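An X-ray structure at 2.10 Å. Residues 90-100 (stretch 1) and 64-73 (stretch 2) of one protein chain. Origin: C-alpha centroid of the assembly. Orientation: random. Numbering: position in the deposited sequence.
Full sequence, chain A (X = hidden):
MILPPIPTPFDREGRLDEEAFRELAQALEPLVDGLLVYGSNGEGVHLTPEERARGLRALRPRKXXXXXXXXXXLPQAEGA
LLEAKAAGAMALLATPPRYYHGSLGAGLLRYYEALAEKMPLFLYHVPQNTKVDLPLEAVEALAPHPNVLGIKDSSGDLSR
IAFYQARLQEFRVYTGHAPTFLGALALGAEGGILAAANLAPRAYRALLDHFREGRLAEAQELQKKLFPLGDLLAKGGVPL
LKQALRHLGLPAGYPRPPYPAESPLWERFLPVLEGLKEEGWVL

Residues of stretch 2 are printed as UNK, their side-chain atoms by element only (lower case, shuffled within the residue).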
HETATM    1  N   MSE A  90      -0.755 -32.593 -16.059  1.00 18.47           N
HETATM    2  CA  MSE A  90       0.322 -32.199 -16.961  1.00 20.86           C
HETATM    3  C   MSE A  90       1.377 -31.381 -16.212  1.00 22.42           C
HETATM    4  O   MSE A  90       2.573 -31.484 -16.487  1.00 18.47           O
HETATM    5  CB  MSE A  90      -0.277 -31.397 -18.120  1.00 21.03           C
HETATM    6  CG  MSE A  90       0.618 -30.331 -18.692  1.00 34.20           C
HETATM    7 SE   MSE A  90      -0.295 -29.459 -20.139  1.00 53.33          SE
HETATM    8  CE  MSE A  90      -1.689 -28.573 -19.073  1.00 42.67           C
ATOM      9  N   ALA A  91       0.927 -30.579 -15.255  1.00 17.56           N
ATOM     10  CA  ALA A  91       1.838 -29.758 -14.466  1.00 17.76           C
ATOM     11  C   ALA A  91       1.102 -29.105 -13.307  1.00 16.78           C
ATOM     12  O   ALA A  91      -0.130 -29.113 -13.249  1.00 15.94           O
ATOM     13  CB  ALA A  91       2.487 -28.689 -15.342  1.00 11.71           C
ATOM     14  N   LEU A  92       1.870 -28.543 -12.382  1.00 19.54           N
ATOM     15  CA  LEU A  92       1.312 -27.858 -11.226  1.00 16.57           C
ATOM     16  C   LEU A  92       1.353 -26.358 -11.491  1.00 14.44           C
ATOM     17  O   LEU A  92       2.090 -25.891 -12.359  1.00 17.48           O
ATOM     18  CB  LEU A  92       2.149 -28.146  -9.979  1.00 14.89           C
ATOM     19  CG  LEU A  92       2.322 -29.587  -9.506  1.00 22.01           C
ATOM     20  CD1 LEU A  92       3.426 -29.637  -8.466  1.00 24.52           C
ATOM     21  CD2 LEU A  92       1.012 -30.108  -8.931  1.00 17.16           C
ATOM     22  N   LEU A  93       0.540 -25.621 -10.748  1.00 12.74           N
ATOM     23  CA  LEU A  93       0.511 -24.168 -10.821  1.00 14.69           C
ATOM     24  C   LEU A  93       0.656 -23.832  -9.345  1.00 13.99           C
ATOM     25  O   LEU A  93      -0.323 -23.817  -8.602  1.00 16.95           O
ATOM     26  CB  LEU A  93      -0.828 -23.669 -11.375  1.00 16.77           C
ATOM     27  CG  LEU A  93      -0.704 -22.847 -12.665  1.00 21.80           C
ATOM     28  CD1 LEU A  93      -2.080 -22.444 -13.174  1.00 21.28           C
ATOM     29  CD2 LEU A  93       0.138 -21.617 -12.397  1.00 20.70           C
ATOM     30  N   ALA A  94       1.891 -23.596  -8.917  1.00 13.33           N
ATOM     31  CA  ALA A  94       2.170 -23.336  -7.511  1.00 13.79           C
ATOM     32  C   ALA A  94       2.421 -21.887  -7.116  1.00 12.68           C
ATOM     33  O   ALA A  94       3.181 -21.174  -7.763  1.00 14.48           O
ATOM     34  CB  ALA A  94       3.353 -24.195  -7.064  1.00 14.66           C
ATOM     35  N   THR A  95       1.781 -21.479  -6.025  1.00 11.81           N
ATOM     36  CA  THR A  95       1.915 -20.135  -5.477  1.00 11.43           C
ATOM     37  C   THR A  95       3.002 -20.165  -4.401  1.00 15.07           C
ATOM     38  O   THR A  95       3.335 -21.226  -3.874  1.00 16.80           O
ATOM     39  CB  THR A  95       0.608 -19.684  -4.799  1.00 14.96           C
ATOM     40  OG1 THR A  95       0.214 -20.675  -3.843  1.00 14.81           O
ATOM     41  CG2 THR A  95      -0.507 -19.502  -5.822  1.00 14.60           C
ATOM     42  N   PRO A  96       3.571 -18.999  -4.059  1.00 15.94           N
ATOM     43  CA  PRO A  96       4.614 -18.955  -3.028  1.00 14.47           C
ATOM     44  C   PRO A  96       3.998 -19.088  -1.635  1.00 18.77           C
ATOM     45  O   PRO A  96       2.806 -18.833  -1.453  1.00 13.86           O
ATOM     46  CB  PRO A  96       5.227 -17.561  -3.207  1.00 12.95           C
ATOM     47  CG  PRO A  96       4.841 -17.160  -4.606  1.00 21.96           C
ATOM     48  CD  PRO A  96       3.445 -17.697  -4.731  1.00 15.53           C
ATOM     49  N   PRO A  97       4.791 -19.521  -0.640  1.00 18.34           N
ATOM     50  CA  PRO A  97       4.234 -19.641   0.713  1.00 16.24           C
ATOM     51  C   PRO A  97       3.735 -18.229   1.060  1.00 16.56           C
ATOM     52  O   PRO A  97       4.298 -17.252   0.572  1.00 16.44           O
ATOM     53  CB  PRO A  97       5.445 -20.058   1.542  1.00 14.21           C
ATOM     54  CG  PRO A  97       6.213 -20.915   0.575  1.00 17.23           C
ATOM     55  CD  PRO A  97       6.144 -20.103  -0.710  1.00 15.55           C
ATOM     56  N   ARG A  98       2.712 -18.117   1.901  1.00 18.13           N
ATOM     57  CA  ARG A  98       2.135 -16.804   2.219  1.00 18.86           C
ATOM     58  C   ARG A  98       2.263 -16.200   3.616  1.00 16.96           C
ATOM     59  O   ARG A  98       2.809 -15.107   3.787  1.00 17.04           O
ATOM     60  CB  ARG A  98       0.642 -16.818   1.893  1.00 15.51           C
ATOM     61  CG  ARG A  98       0.289 -16.912   0.430  1.00 21.84           C
ATOM     62  CD  ARG A  98      -1.046 -17.613   0.305  1.00 21.74           C
ATOM     63  NE  ARG A  98      -0.854 -19.053   0.331  1.00 27.84           N
ATOM     64  CZ  ARG A  98      -1.714 -19.927   0.839  1.00 22.84           C
ATOM     65  NH1 ARG A  98      -2.851 -19.518   1.389  1.00 22.19           N
ATOM     66  NH2 ARG A  98      -1.433 -21.218   0.776  1.00 23.91           N
ATOM     67  N   TYR A  99       1.713 -16.900   4.600  1.00 14.53           N
ATOM     68  CA  TYR A  99       1.677 -16.415   5.970  1.00 13.86           C
ATOM     69  C   TYR A  99       2.963 -15.787   6.517  1.00 15.78           C
ATOM     70  O   TYR A  99       2.919 -14.685   7.061  1.00 15.84           O
ATOM     71  CB  TYR A  99       1.203 -17.534   6.897  1.00 14.17           C
ATOM     72  CG  TYR A  99       0.616 -17.026   8.188  1.00 13.14           C
ATOM     73  CD1 TYR A  99      -0.730 -16.665   8.275  1.00 14.43           C
ATOM     74  CD2 TYR A  99       1.411 -16.884   9.323  1.00 13.74           C
ATOM     75  CE1 TYR A  99      -1.269 -16.174   9.468  1.00 16.87           C
ATOM     76  CE2 TYR A  99       0.882 -16.394  10.520  1.00 15.66           C
ATOM     77  CZ  TYR A  99      -0.452 -16.042  10.585  1.00 18.55           C
ATOM     78  OH  TYR A  99      -0.965 -15.556  11.765  1.00 21.08           O
ATOM     79  N   TYR A 100       4.096 -16.473   6.383  1.00 13.40           N
ATOM     80  CA  TYR A 100       5.370 -15.938   6.886  1.00 17.18           C
ATOM     81  C   TYR A 100       6.293 -15.519   5.745  1.00 17.61           C
ATOM     82  O   TYR A 100       7.513 -15.485   5.901  1.00 17.31           O
ATOM     83  CB  TYR A 100       6.085 -16.991   7.740  1.00 15.25           C
ATOM     84  CG  TYR A 100       5.285 -17.471   8.928  1.00 16.94           C
ATOM     85  CD1 TYR A 100       5.192 -16.705  10.091  1.00 14.53           C
ATOM     86  CD2 TYR A 100       4.601 -18.683   8.880  1.00 14.67           C
ATOM     87  CE1 TYR A 100       4.430 -17.141  11.175  1.00 13.13           C
ATOM     88  CE2 TYR A 100       3.839 -19.125   9.949  1.00 15.69           C
ATOM     89  CZ  TYR A 100       3.756 -18.353  11.091  1.00 18.75           C
ATOM     90  OH  TYR A 100       2.995 -18.803  12.141  1.00 16.10           O
ATOM     91  N   UNK A  64      -5.294 -32.602 -21.424  1.00 17.99           N
ATOM     92  CA  UNK A  64      -4.221 -32.291 -20.471  1.00 19.44           C
ATOM     93  C   UNK A  64      -4.695 -31.190 -19.525  1.00 19.73           C
ATOM     94  O   UNK A  64      -5.190 -30.156 -19.969  1.00 21.39           O
ATOM     95  c   UNK A  64      -3.292 -32.645 -22.619  1.00 20.13           C
ATOM     96  c   UNK A  64      -4.796 -32.568 -22.812  1.00 18.62           C
ATOM     97  c   UNK A  64      -3.081 -31.825 -21.373  1.00 16.20           C
ATOM     98  N   UNK A  65      -4.543 -31.409 -18.224  1.00 17.54           N
ATOM     99  CA  UNK A  65      -4.992 -30.425 -17.251  1.00 18.23           C
ATOM    100  C   UNK A  65      -3.911 -30.004 -16.271  1.00 17.48           C
ATOM    101  O   UNK A  65      -2.877 -30.665 -16.133  1.00 18.18           O
ATOM    102  c   UNK A  65      -5.765 -32.039 -14.244  1.00 16.72           C
ATOM    103  c   UNK A  65      -5.764 -33.431 -16.195  1.00 17.73           C
ATOM    104  c   UNK A  65      -5.894 -32.168 -15.626  1.00 20.45           C
ATOM    105  c   UNK A  65      -5.512 -34.553 -15.403  1.00 19.61           C
ATOM    106  c   UNK A  65      -6.200 -30.968 -16.483  1.00 14.24           C
ATOM    107  c   UNK A  65      -5.388 -34.415 -14.022  1.00 19.45           C
ATOM    108  c   UNK A  65      -5.513 -33.153 -13.440  1.00 21.40           C
ATOM    109  N   UNK A  66      -4.168 -28.890 -15.596  1.00 16.63           N
ATOM    110  CA  UNK A  66      -3.251 -28.349 -14.610  1.00 13.51           C
ATOM    111  C   UNK A  66      -3.919 -28.414 -13.249  1.00 14.32           C
ATOM    112  O   UNK A  66      -5.146 -28.378 -13.145  1.00 13.51           O
ATOM    113  c   UNK A  66      -2.228 -25.044 -16.451  1.00 22.41           C
ATOM    114  c   UNK A  66      -2.279 -26.559 -16.281  1.00 22.28           C
ATOM    115  c   UNK A  66      -2.921 -26.889 -14.932  1.00 16.86           C
ATOM    116  c   UNK A  66      -0.881 -27.160 -16.350  1.00 20.77           C
ATOM    117  N   UNK A  67      -3.109 -28.523 -12.204  1.00 15.72           N
ATOM    118  CA  UNK A  67      -3.638 -28.553 -10.850  1.00 13.56           C
ATOM    119  C   UNK A  67      -2.929 -27.484 -10.032  1.00 15.85           C
ATOM    120  O   UNK A  67      -1.698 -27.439  -9.985  1.00 15.08           O
ATOM    121  c   UNK A  67      -3.973 -29.894  -8.756  1.00 14.22           C
ATOM    122  c   UNK A  67      -3.423 -29.923 -10.180  1.00 18.20           C
ATOM    123  c   UNK A  67      -4.117 -31.008 -10.988  1.00 14.86           C
ATOM    124  N   UNK A  68      -3.709 -26.616  -9.400  1.00 10.87           N
ATOM    125  CA  UNK A  68      -3.120 -25.570  -8.588  1.00 12.96           C
ATOM    126  C   UNK A  68      -2.642 -26.144  -7.267  1.00 16.51           C
ATOM    127  O   UNK A  68      -3.320 -26.985  -6.677  1.00 14.49           O
ATOM    128  N   UNK A  69      -1.471 -25.711  -6.809  1.00 13.87           N
ATOM    129  CA  UNK A  69      -0.931 -26.184  -5.543  1.00 14.09           C
ATOM    130  C   UNK A  69      -0.615 -24.964  -4.690  1.00 17.14           C
ATOM    131  O   UNK A  69       0.321 -24.207  -4.972  1.00 15.31           O
ATOM    132  c   UNK A  69       0.328 -27.031  -5.764  1.00 16.69           C
ATOM    133  c   UNK A  69       0.826 -27.804  -4.538  1.00 16.90           C
ATOM    134  c   UNK A  69       1.601 -26.887  -3.617  1.00 15.89           C
ATOM    135  c   UNK A  69       1.683 -28.971  -4.991  1.00 21.52           C
ATOM    136  N   UNK A  70      -1.423 -24.766  -3.656  1.00 13.96           N
ATOM    137  CA  UNK A  70      -1.235 -23.637  -2.767  1.00 15.24           C
ATOM    138  C   UNK A  70      -1.061 -24.106  -1.328  1.00 17.89           C
ATOM    139  O   UNK A  70      -2.037 -24.353  -0.617  1.00 18.98           O
ATOM    140  c   UNK A  70      -4.497 -21.275  -6.333  1.00 25.81           C
ATOM    141  c   UNK A  70      -2.427 -22.703  -2.873  1.00 13.23           C
ATOM    142 se   UNK A  70      -4.145 -21.080  -4.437  1.00 39.22          SE
ATOM    143  c   UNK A  70      -2.743 -22.362  -4.305  1.00 20.55           C
ATOM    144  N   UNK A  71       0.198 -24.242  -0.918  1.00 15.97           N
ATOM    145  CA  UNK A  71       0.539 -24.685   0.428  1.00 17.31           C
ATOM    146  C   UNK A  71       1.546 -23.707   1.021  1.00 18.14           C
ATOM    147  O   UNK A  71       2.141 -22.899   0.303  1.00 19.14           O
ATOM    148  c   UNK A  71       1.139 -26.095   0.405  1.00 16.37           C
ATOM    149  c   UNK A  71       0.231 -27.190  -0.150  1.00 17.92           C
ATOM    150  o   UNK A  71      -2.102 -27.646  -0.035  1.00 25.38           O
ATOM    151  c   UNK A  71      -1.077 -27.334   0.609  1.00 23.85           C
ATOM    152  o   UNK A  71      -1.088 -27.151   1.845  1.00 22.61           O
ATOM    153  N   UNK A  72       1.737 -23.796   2.333  1.00 19.69           N
ATOM    154  CA  UNK A  72       2.649 -22.915   3.048  1.00 17.85           C
ATOM    155  C   UNK A  72       4.024 -23.539   3.251  1.00 18.52           C
ATOM    156  O   UNK A  72       4.998 -22.822   3.453  1.00 21.75           O
ATOM    157  c   UNK A  72       0.661 -21.959   4.408  1.00 18.47           C
ATOM    158  c   UNK A  72       0.641 -20.463   4.111  1.00 21.79           C
ATOM    159  c   UNK A  72       2.068 -22.561   4.419  1.00 17.09           C
ATOM    160  o   UNK A  72      -0.470 -19.889   4.056  1.00 20.92           O
ATOM    161  o   UNK A  72       1.725 -19.861   3.935  1.00 16.43           O
ATOM    162  N   UNK A  73       4.105 -24.867   3.205  1.00 15.28           N
ATOM    163  CA  UNK A  73       5.377 -25.556   3.424  1.00 15.65           C
ATOM    164  C   UNK A  73       5.579 -26.768   2.519  1.00 18.23           C
ATOM    165  O   UNK A  73       4.634 -27.276   1.921  1.00 19.25           O
ATOM    166  c   UNK A  73       5.492 -26.053   4.875  1.00 16.19           C
ATOM    167  c   UNK A  73       5.225 -24.918   5.851  1.00 16.96           C
ATOM    168  o   UNK A  73       4.533 -27.098   5.100  1.00 17.95           O
TER
HETATM  169  O   HOH W   1       2.144 -23.567  -3.035  1.00 13.90           O
HETATM  170  O   HOH W   2      -2.703 -23.081   1.876  1.00 22.77           O
HETATM  171  O   HOH W   3       1.046 -20.931  -1.243  1.00 19.98           O
HETATM  172  O   HOH W   4       4.090 -19.543   5.388  1.00 14.46           O

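Position 64 carries three carbons that close a ring onto its own backbone N, and its CB lies 3.9 Å from M90 SE, a light apolar touch where the contact begins. It is proline, P64.

Position 65 has one carbon followed by a ring of six carbons with nothing attached. Its CA-to-CB bond points away from stretch 1, and the backbone does the work, M90 N donating to the O of position 65 at 2.9 Å. This is phenylalanine, F65.

Position 66 has four carbons forked at the second. One terminal carbon lies 3.2 Å from M90 CE and 3.8 Å from A91 CB, while the other is 4.2 Å from L93 CD1. The pattern is that of leucine, L66.

At position 67 one carbon carries two others, a branch at CB itself, and no side-chain atom comes within 4.5 Å of stretch 1. The backbone pairs instead: its N donates to A91 O at 3.2 Å, and its O accepts from L93 N at 3.0 Å. This is valine, V67.

Position 68 has no side-chain atoms. The strands run close here, with its CA 4.5 Å from L93 CA and 3.3 Å from L93 O in a CA-H...O contact. It is glycine, G68.

Position 69 again has four carbons forked at the second. It packs on the face that holds L92 and A94, with a terminal carbon 3.9 Å from L92 CD1 and CB 4.3 Å from A94 CB: leucine, L69. L69 N donates to L93 O at 2.8 Å, and T95 N to L69 O at 3.3 Å.

Position 70 is an unbranched chain of two carbons, a selenium and a final carbon. Its second carbon rests 3.4 Å from T95 OG1: selenomethionine, M70. Water 2 joins M70 O, at 2.9 Å, to R98 NH2, at 2.5 Å.

Position 71 has three carbons, the third carrying two oxygens. The side chain starts away from stretch 1, but water 3 links the backbone O to R98 NE, at 2.7 and 3.1 Å. It is glutamate, E71.

Position 72 has the same atoms, but its end reaches across. One oxygen accepts from R98 N at 2.9 Å and Y99 N at 3.0 Å. The other lies over one face of the R98 guanidinium, 3.6 Å from NH1, a salt bridge of charge alone. Hence glutamate, E72.

Position 73 has one carbon bearing an oxygen and a carbon, none within 4.5 Å of stretch 1. It turns away and caps a helix just past the stretch: threonine, T73.

The rule is sequential: parallel strands pair through their backbones, leucines pack on both faces, and beyond the strands waters bridge the two stretches while the E72 carboxylate takes the R98 and Y99 backbone N-H groups.

Stretch 2, residues 64-73: PFLVGLMEET
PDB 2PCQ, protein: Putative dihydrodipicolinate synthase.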